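Local coordinates for protein N-acetylmuramoyl-L-alanine amidase (PDB 7AGL) that probably cleaves the amide bond between N-acetylmuramic acid and L-alanine in peptidoglycan as a zinc-dependent cell-wall amidase, at residues L60-Q65 / Q205-G210. Numbering follows the deposited sequence. Where two conformers were deposited one is given.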
loop_
_atom_site.group_PDB
_atom_site.type_symbol
_atom_site.label_atom_id
_atom_site.label_comp_id
_atom_site.label_asym_id
_atom_site.label_seq_id
_atom_site.Cartn_x
_atom_site.Cartn_y
_atom_site.Cartn_z
ATOM N N LEU A 60 -10.952 -1.332 2.830
ATOM C CA LEU A 60 -12.144 -1.400 3.683
ATOM C C LEU A 60 -12.172 -2.699 4.484
ATOM O O LEU A 60 -12.566 -2.711 5.657
ATOM C CB LEU A 60 -13.427 -1.268 2.855
ATOM C CG LEU A 60 -13.635 0.064 2.131
ATOM C CD1 LEU A 60 -14.981 0.047 1.432
ATOM C CD2 LEU A 60 -13.557 1.216 3.112
ATOM N N LEU A 61 -11.748 -3.803 3.865
ATOM C CA LEU A 61 -11.734 -5.081 4.565
ATOM C C LEU A 61 -10.642 -5.116 5.625
ATOM O O LEU A 61 -10.857 -5.636 6.728
ATOM C CB LEU A 61 -11.555 -6.226 3.561
ATOM C CG LEU A 61 -12.673 -6.369 2.528
ATOM C CD1 LEU A 61 -12.256 -7.396 1.489
ATOM C CD2 LEU A 61 -14.000 -6.774 3.187
ATOM N N ILE A 62 -9.459 -4.571 5.309
ATOM C CA ILE A 62 -8.398 -4.455 6.311
ATOM C C ILE A 62 -8.886 -3.650 7.512
ATOM O O ILE A 62 -8.699 -4.055 8.670
ATOM C CB ILE A 62 -7.136 -3.821 5.698
ATOM C CG1 ILE A 62 -6.547 -4.735 4.619
ATOM C CG2 ILE A 62 -6.101 -3.577 6.781
ATOM C CD1 ILE A 62 -5.496 -4.041 3.765
ATOM N N ARG A 63 -9.513 -2.494 7.251
ATOM C CA ARG A 63 -9.965 -1.622 8.337
ATOM C C ARG A 63 -10.942 -2.348 9.245
ATOM O O ARG A 63 -10.827 -2.294 10.474
ATOM C CB ARG A 63 -10.623 -0.346 7.794
ATOM C CG ARG A 63 -10.763 0.722 8.902
ATOM C CD ARG A 63 -12.168 1.325 9.136
ATOM N NE ARG A 63 -13.307 0.460 8.835
ATOM C CZ ARG A 63 -14.110 -0.111 9.737
ATOM N NH1 ARG A 63 -13.905 0.058 11.036
ATOM N NH2 ARG A 63 -15.134 -0.859 9.333
ATOM N N GLN A 64 -11.911 -3.040 8.648
ATOM C CA GLN A 64 -12.911 -3.747 9.435
ATOM C C GLN A 64 -12.268 -4.791 10.345
ATOM O O GLN A 64 -12.649 -4.922 11.519
ATOM C CB GLN A 64 -13.923 -4.391 8.489
ATOM C CG GLN A 64 -15.143 -4.993 9.161
ATOM C CD GLN A 64 -16.000 -5.778 8.180
ATOM O OE1 GLN A 64 -15.583 -6.044 7.045
ATOM N NE2 GLN A 64 -17.204 -6.156 8.612
ATOM N N GLN A 65 -11.293 -5.542 9.824
ATOM C CA GLN A 65 -10.634 -6.566 10.630
ATOM C C GLN A 65 -9.823 -5.939 11.758
ATOM O O GLN A 65 -9.848 -6.428 12.894
ATOM C CB GLN A 65 -9.747 -7.435 9.737
ATOM C CG GLN A 65 -10.505 -8.193 8.649
ATOM C CD GLN A 65 -9.578 -8.905 7.674
ATOM O OE1 GLN A 65 -8.489 -9.347 8.042
ATOM N NE2 GLN A 65 -10.009 -9.019 6.427
ATOM N N GLN A 205 -6.775 -10.287 4.941
ATOM C CA GLN A 205 -6.400 -11.073 6.118
ATOM C C GLN A 205 -4.893 -11.201 6.224
ATOM O O GLN A 205 -4.327 -11.126 7.325
ATOM C CB GLN A 205 -7.031 -12.460 6.049
ATOM C CG GLN A 205 -8.524 -12.456 6.195
ATOM C CD GLN A 205 -9.085 -13.846 6.059
ATOM O OE1 GLN A 205 -8.644 -14.775 6.751
ATOM N NE2 GLN A 205 -10.043 -14.014 5.149
ATOM N N ALA A 206 -4.226 -11.389 5.083
ATOM C CA ALA A 206 -2.779 -11.566 5.084
ATOM C C ALA A 206 -2.077 -10.279 5.495
ATOM O O ALA A 206 -1.134 -10.311 6.291
ATOM C CB ALA A 206 -2.307 -12.019 3.703
ATOM N N VAL A 207 -2.529 -9.138 4.962
ATOM C CA VAL A 207 -1.981 -7.851 5.382
ATOM C C VAL A 207 -2.186 -7.651 6.877
ATOM O O VAL A 207 -1.271 -7.211 7.590
ATOM C CB VAL A 207 -2.615 -6.719 4.558
ATOM C CG1 VAL A 207 -2.238 -5.339 5.126
ATOM C CG2 VAL A 207 -2.176 -6.854 3.093
ATOM N N VAL A 208 -3.388 -7.966 7.378
ATOM C CA VAL A 208 -3.647 -7.827 8.808
ATOM C C VAL A 208 -2.684 -8.694 9.617
ATOM O O VAL A 208 -2.155 -8.254 10.641
ATOM C CB VAL A 208 -5.120 -8.152 9.123
ATOM C CG1 VAL A 208 -5.325 -8.329 10.621
ATOM C CG2 VAL A 208 -6.015 -7.028 8.600
ATOM N N GLN A 209 -2.437 -9.932 9.174
ATOM C CA GLN A 209 -1.464 -10.775 9.872
ATOM C C GLN A 209 -0.090 -10.113 9.921
ATOM O O GLN A 209 0.601 -10.169 10.945
ATOM C CB GLN A 209 -1.384 -12.154 9.210
ATOM C CG GLN A 209 -2.559 -13.033 9.575
ATOM C CD GLN A 209 -2.688 -14.271 8.705
ATOM O OE1 GLN A 209 -1.986 -14.434 7.708
ATOM N NE2 GLN A 209 -3.603 -15.150 9.083
ATOM N N GLY A 210 0.306 -9.446 8.836
ATOM C CA GLY A 210 1.575 -8.728 8.846
ATOM C C GLY A 210 1.580 -7.557 9.809
ATOM O O GLY A 210 2.569 -7.322 10.508
#
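Around Ile62 and Val208, whose CA atoms lie 6.3 Å apart, segments 60-65 and 205-210 run in the same general sense but cross at -49°, their axes 9.3 Å apart at closest approach. On the buried side Ile62 meets two valines with different branches. Its CD1 reaches Val207 CG1 at 3.8 Å, the two side chains crossing at about a right angle, while its CG2 lies 3.9 Å from Val208 CG2 as the side chains pass in opposite directions. Ile62 CG1 lies anti to the carbonyl carbon (chi1 -65°) and CD1 continues extended from it to Val207, while CG2, anti to the backbone N, faces Val208. Gln65 points its CB toward the other helix and extends beyond CG, carrying its amide across to Gln205, the two side chains crossing at about a right angle. In the conformer described, Gln65 OE1 sits 3.3 Å from Gln205 CA and 3.4 Å from Val208 CG2. These are van der Waals contacts, with the two glutamine amide planes turned 74° apart. Gln205 NE2 hydrogen-bonds Ser201 OG, one turn earlier in its own helix. This is helix-helix packing, mostly apolar, joining helix 51-68 to the last modelled helix, 197-215, of the zinc amidase fold, with the Ile62 side chain about 14 Å from the zinc ion. Ala204, on helix 197-215, also touches Ile62 and Gln65; Leu69 touches Val208, Met141 and Leu145 of helix 132-147 pack on Val207, and Arg63 touches Thr73 of edge strand 72-75.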